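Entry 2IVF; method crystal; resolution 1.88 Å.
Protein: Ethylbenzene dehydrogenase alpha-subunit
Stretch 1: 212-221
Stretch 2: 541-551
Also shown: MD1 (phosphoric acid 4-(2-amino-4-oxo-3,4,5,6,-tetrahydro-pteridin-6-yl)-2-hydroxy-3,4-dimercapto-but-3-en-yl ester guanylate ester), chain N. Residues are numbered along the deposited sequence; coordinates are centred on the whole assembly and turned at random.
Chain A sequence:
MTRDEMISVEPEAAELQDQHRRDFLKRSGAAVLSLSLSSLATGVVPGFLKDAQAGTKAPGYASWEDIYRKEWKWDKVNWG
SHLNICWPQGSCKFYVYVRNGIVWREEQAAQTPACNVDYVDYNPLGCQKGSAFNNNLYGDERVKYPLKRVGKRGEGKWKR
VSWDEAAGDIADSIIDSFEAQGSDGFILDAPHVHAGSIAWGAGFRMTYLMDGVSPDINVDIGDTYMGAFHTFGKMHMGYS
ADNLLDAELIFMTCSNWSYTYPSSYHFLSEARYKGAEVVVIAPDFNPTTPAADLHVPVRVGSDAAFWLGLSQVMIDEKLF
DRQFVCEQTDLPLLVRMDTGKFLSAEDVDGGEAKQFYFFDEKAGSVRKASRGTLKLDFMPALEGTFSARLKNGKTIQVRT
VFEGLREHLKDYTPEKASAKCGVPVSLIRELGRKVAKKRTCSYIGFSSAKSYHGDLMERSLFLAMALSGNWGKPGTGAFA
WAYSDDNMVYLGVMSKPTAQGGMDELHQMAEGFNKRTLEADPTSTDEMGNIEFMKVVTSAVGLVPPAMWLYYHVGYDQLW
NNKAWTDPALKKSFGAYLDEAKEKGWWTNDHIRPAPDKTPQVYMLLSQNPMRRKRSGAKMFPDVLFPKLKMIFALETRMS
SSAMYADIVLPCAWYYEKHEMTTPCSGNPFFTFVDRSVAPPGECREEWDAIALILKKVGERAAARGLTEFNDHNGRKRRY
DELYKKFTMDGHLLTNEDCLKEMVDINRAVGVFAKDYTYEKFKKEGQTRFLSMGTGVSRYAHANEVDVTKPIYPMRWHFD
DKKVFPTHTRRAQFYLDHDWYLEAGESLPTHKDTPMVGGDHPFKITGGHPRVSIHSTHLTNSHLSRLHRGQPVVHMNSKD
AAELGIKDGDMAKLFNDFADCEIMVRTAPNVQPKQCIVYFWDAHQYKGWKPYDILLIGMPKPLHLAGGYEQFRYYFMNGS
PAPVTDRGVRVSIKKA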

# COMPACT_ATOMS: atom_id res chain seq x y z
N GLY A 212 34.88 3.80 -1.51
CA GLY A 212 34.22 3.25 -0.33
C GLY A 212 33.57 1.93 -0.67
O GLY A 212 33.66 1.46 -1.80
N VAL A 213 32.90 1.33 0.31
CA VAL A 213 32.33 0.00 0.18
C VAL A 213 30.84 0.17 0.09
O VAL A 213 30.26 0.90 0.89
N SER A 214 30.22 -0.42 -0.93
CA SER A 214 28.77 -0.34 -1.10
C SER A 214 28.16 -1.75 -1.22
O SER A 214 28.07 -2.32 -2.31
N PRO A 215 27.79 -2.35 -0.08
CA PRO A 215 27.09 -3.60 -0.15
C PRO A 215 25.95 -3.59 -1.16
O PRO A 215 25.21 -2.58 -1.29
N ASP A 216 25.85 -4.69 -1.90
CA ASP A 216 24.87 -4.81 -3.04
C ASP A 216 23.42 -4.66 -2.60
O ASP A 216 22.95 -5.45 -1.79
N ILE A 217 22.74 -3.65 -3.11
CA ILE A 217 21.38 -3.33 -2.71
C ILE A 217 20.47 -4.55 -2.89
O ILE A 217 19.76 -4.93 -1.99
N ASN A 218 20.49 -5.16 -4.07
CA ASN A 218 19.52 -6.22 -4.35
C ASN A 218 19.70 -7.49 -3.57
O ASN A 218 18.73 -8.12 -3.16
N VAL A 219 20.95 -7.86 -3.37
CA VAL A 219 21.28 -9.03 -2.56
C VAL A 219 20.90 -8.72 -1.08
O VAL A 219 20.47 -9.61 -0.33
N ASP A 220 21.06 -7.45 -0.70
CA ASP A 220 20.85 -7.04 0.69
C ASP A 220 19.35 -7.06 1.04
O ASP A 220 18.95 -7.52 2.12
N ILE A 221 18.52 -6.61 0.11
CA ILE A 221 17.06 -6.59 0.33
C ILE A 221 16.46 -7.97 0.17
O ILE A 221 15.58 -8.36 0.93
N VAL A 541 34.00 -0.87 -8.98
CA VAL A 541 33.31 0.27 -8.39
C VAL A 541 32.91 0.06 -6.92
O VAL A 541 32.15 0.88 -6.38
N GLY A 542 33.36 -1.04 -6.30
CA GLY A 542 33.15 -1.26 -4.83
C GLY A 542 31.79 -1.81 -4.40
O GLY A 542 31.40 -1.71 -3.22
N LEU A 543 31.06 -2.38 -5.36
CA LEU A 543 29.80 -3.04 -5.08
C LEU A 543 30.13 -4.47 -4.71
O LEU A 543 30.78 -5.18 -5.49
N VAL A 544 29.69 -4.88 -3.53
CA VAL A 544 30.20 -6.10 -2.90
C VAL A 544 29.03 -6.93 -2.36
O VAL A 544 28.00 -6.37 -1.95
N PRO A 545 29.15 -8.27 -2.39
CA PRO A 545 28.12 -9.14 -1.77
C PRO A 545 27.94 -8.78 -0.31
O PRO A 545 28.94 -8.74 0.40
N PRO A 546 26.71 -8.45 0.13
CA PRO A 546 26.45 -8.01 1.52
C PRO A 546 26.64 -9.07 2.63
O PRO A 546 26.98 -8.71 3.77
N ALA A 547 26.54 -10.36 2.31
CA ALA A 547 26.85 -11.41 3.29
C ALA A 547 28.26 -11.29 3.89
O ALA A 547 28.50 -11.70 5.04
N MET A 548 29.21 -10.79 3.10
CA MET A 548 30.60 -10.83 3.52
C MET A 548 30.86 -9.92 4.70
O MET A 548 31.39 -10.37 5.72
N TRP A 549 30.50 -8.65 4.57
CA TRP A 549 30.84 -7.69 5.61
C TRP A 549 29.92 -7.97 6.84
O TRP A 549 30.37 -7.87 7.97
N LEU A 550 28.68 -8.42 6.60
CA LEU A 550 27.80 -8.78 7.71
C LEU A 550 28.39 -9.91 8.52
O LEU A 550 28.39 -9.86 9.76
N TYR A 551 28.95 -10.90 7.81
CA TYR A 551 29.60 -12.06 8.43
C TYR A 551 30.85 -11.69 9.21
O TYR A 551 31.03 -12.15 10.32

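The backbones pair in parallel: Ser 214 N donates to Gly 542 O (2.9 Å, 163° at the hydrogen), Val 544 N to Ser 214 O (3.3 Å, 153°), and Asp 216 N to Val 544 O (2.7 Å, 150°). This register places Ser 214 beside Leu 543 on one face of the sheet and Pro 215 beside Val 544 on the other.

On the first face, Leu 543 adopts chi1 m and chi2 t, and the end of its side chain comes nearer to stretch 1 than its CA-to-CB direction suggests: CD2 lies 3.9 Å from Ser 214 CB. Ser 214 is also m, at -39°, and its buried OG has no polar partner in the model; its side-chain contact with Leu 543 is made through CB. Gly 542 precedes this pair with a phi of 81°, a value that favours glycine; a CB built there in ideal geometry would fall 2.7 Å from Gly 212 O, a clash.

On the second face, Val 544 at chi1 m sets CG2 3.7 Å from CG1 of Val 213, which is t, and 4.3 Å from Pro 215 CG. Pro 215, with C-gamma exo pucker, continues the apolar line: its CB is 4.0 Å from Pro 546 CB, and its CG lies over one face of the Trp 549 ring, 3.6 Å from CD1 and 3.3 Å from NE1. Trp 549 has chi1 p (83°) and chi2 -75°, which brings the indole against the proline.

Pro 546 has the largest area covered by the other stretch, 84 Å². Its CA-to-CB bond points toward stretch 1, and the ring, C-gamma endo, meets the N-cap residue and the helix that follows it: CD is 3.5 Å from CG1 of Val 219 (chi1 t) and 3.7 Å from Asp 216 CB, while CG is 3.6 Å from Asp 220 N.

The two aspartates, both chi1 t, have different polar tasks. Asp 216, chi2 -54°, caps the helix: OD1 accepts from Val 219 N at 3.3 Å (169°) and weakly from Asn 218 N at 3.0 Å (122°), and OD2 is bonded elsewhere in the structure. Asp 220, chi2 64°, reaches stretch 2 through a water that donates to Asp 220 OD1 and accepts from Trp 549 NE1, both at 2.8 Å. The indole nitrogen thus keeps a polar partner while its ring packs on Pro 215.

Ile 221, chi1 p and chi2 t, does not reach stretch 2; its backbone O lies 3.4 Å from C7 of MD1.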

# COMPACT_ATOMS: atom_id res chain seq x y z
CB VAL A 213 32.67 -0.89 1.40
CG1 VAL A 213 32.07 -2.27 1.18
CG2 VAL A 213 34.19 -0.93 1.61
CB SER A 214 28.37 0.50 -2.31
OG SER A 214 29.19 1.65 -2.50
CB PRO A 215 26.61 -3.79 1.28
CG PRO A 215 27.71 -3.21 2.10
CD PRO A 215 28.11 -1.99 1.32
CB ASP A 216 25.05 -6.18 -3.68
CG ASP A 216 24.34 -6.33 -4.98
OD1 ASP A 216 23.12 -6.08 -5.06
OD2 ASP A 216 25.01 -6.76 -5.95
CB ILE A 217 20.83 -2.09 -3.47
CG1 ILE A 217 19.30 -1.93 -3.28
CG2 ILE A 217 21.14 -2.16 -4.96
CD1 ILE A 217 18.90 -1.60 -1.85
CB ASN A 218 19.49 -6.53 -5.84
CG ASN A 218 18.47 -5.72 -6.51
OD1 ASN A 218 18.68 -4.54 -6.78
ND2 ASN A 218 17.29 -6.31 -6.68
CB VAL A 219 22.72 -9.37 -2.76
CG1 VAL A 219 23.15 -10.63 -1.96
CG2 VAL A 219 22.99 -9.56 -4.30
CB ASP A 220 21.48 -5.67 0.95
CG ASP A 220 21.48 -5.31 2.43
OD1 ASP A 220 22.15 -6.02 3.24
OD2 ASP A 220 20.81 -4.32 2.77
CB ILE A 221 16.36 -5.56 -0.52
CG1 ILE A 221 16.60 -5.78 -2.03
CG2 ILE A 221 16.82 -4.15 -0.10
CD1 ILE A 221 16.18 -4.61 -2.94
CB VAL A 541 32.07 0.69 -9.23
CG1 VAL A 541 32.49 0.87 -10.74
CG2 VAL A 541 30.98 -0.33 -9.10
CB LEU A 543 28.89 -3.02 -6.29
CG LEU A 543 28.35 -1.62 -6.62
CD1 LEU A 543 27.84 -1.56 -8.05
CD2 LEU A 543 27.25 -1.22 -5.63
CB VAL A 544 31.25 -5.75 -1.78
CG1 VAL A 544 32.32 -4.83 -2.35
CG2 VAL A 544 30.55 -5.08 -0.59
CB PRO A 545 28.73 -10.56 -1.88
CG PRO A 545 30.19 -10.35 -2.21
CD PRO A 545 30.25 -9.05 -2.97
CB PRO A 546 25.02 -7.48 1.46
CG PRO A 546 24.43 -8.17 0.30
CD PRO A 546 25.48 -8.40 -0.69
CB ALA A 547 26.61 -12.84 2.69
CB MET A 548 31.57 -10.46 2.39
CG MET A 548 31.51 -11.37 1.20
SD MET A 548 31.65 -13.12 1.64
CE MET A 548 31.62 -13.86 -0.01
CB TRP A 549 30.73 -6.24 5.11
CG TRP A 549 29.37 -5.68 5.14
CD1 TRP A 549 28.34 -5.94 4.32
CD2 TRP A 549 28.90 -4.73 6.09
NE1 TRP A 549 27.21 -5.23 4.70
CE2 TRP A 549 27.54 -4.48 5.80
CE3 TRP A 549 29.50 -4.10 7.18
CZ2 TRP A 549 26.78 -3.60 6.53
CZ3 TRP A 549 28.74 -3.23 7.92
CH2 TRP A 549 27.40 -2.97 7.59
CB LEU A 550 26.40 -9.13 7.24
CG LEU A 550 25.57 -7.99 6.65
CD1 LEU A 550 24.24 -8.52 6.16
CD2 LEU A 550 25.38 -6.82 7.66
CB TYR A 551 30.00 -13.10 7.35
CG TYR A 551 30.63 -14.38 7.86
CD1 TYR A 551 29.84 -15.46 8.26
CD2 TYR A 551 32.03 -14.57 7.84
CE1 TYR A 551 30.44 -16.68 8.70
CE2 TYR A 551 32.59 -15.75 8.25
CZ TYR A 551 31.79 -16.81 8.67
OH TYR A 551 32.43 -17.95 9.08
PB MD1 N . 14.63 0.07 2.88
O3B MD1 N . 13.26 0.78 3.21
O1B MD1 N . 15.08 0.57 1.56
O2B MD1 N . 15.53 -0.01 4.06
O3A MD1 N . 14.14 -1.43 2.66
C10 MD1 N . 13.74 -1.94 1.37
C11 MD1 N . 13.19 -3.32 1.68
O11 MD1 N . 11.85 -3.06 2.23
C12 MD1 N . 13.04 -4.12 0.41
S12 MD1 N . 13.05 -3.38 -1.13
C13 MD1 N . 12.81 -5.47 0.45
S13 MD1 N . 12.58 -6.38 -0.95
C14 MD1 N . 12.78 -6.24 1.71
N15 MD1 N . 11.58 -6.94 2.05
C16 MD1 N . 11.45 -7.56 3.27
C15 MD1 N . 10.30 -8.31 3.47
O14 MD1 N . 9.43 -8.43 2.57
N17 MD1 N . 10.18 -8.84 4.71
C17 MD1 N . 11.17 -8.69 5.68
N16 MD1 N . 10.95 -9.28 6.85
N18 MD1 N . 12.29 -8.00 5.43
C20 MD1 N . 12.43 -7.44 4.24
N8 MD1 N . 13.59 -6.78 3.97
C7 MD1 N . 13.86 -6.06 2.75
PA MD1 N . 12.82 1.88 4.31
O1A MD1 N . 11.62 2.55 3.72
O2A MD1 N . 12.64 1.17 5.60
O5' MD1 N . 14.02 2.90 4.43
C5' MD1 N . 14.22 3.78 3.33
C4' MD1 N . 14.32 5.16 3.82
O4' MD1 N . 14.35 5.93 2.62
C1' MD1 N . 13.77 7.18 3.00
N9 MD1 N . 13.30 8.00 1.87
C4 MD1 N . 13.95 9.07 1.44
N3 MD1 N . 15.12 9.61 1.88
C2 MD1 N . 15.61 10.70 1.29
N2 MD1 N . 16.79 11.24 1.71
N1 MD1 N . 14.87 11.30 0.29
C6 MD1 N . 13.68 10.80 -0.20
O6 MD1 N . 13.14 11.37 -1.15
C5 MD1 N . 13.20 9.63 0.39
N7 MD1 N . 12.12 8.87 0.23
C8 MD1 N . 12.20 7.89 1.13
C2' MD1 N . 12.57 6.81 3.87
O2' MD1 N . 12.16 7.86 4.78
C3' MD1 N . 13.04 5.53 4.58
O3' MD1 N . 13.35 5.76 5.98
O HOH W 1 24.61 -4.91 3.78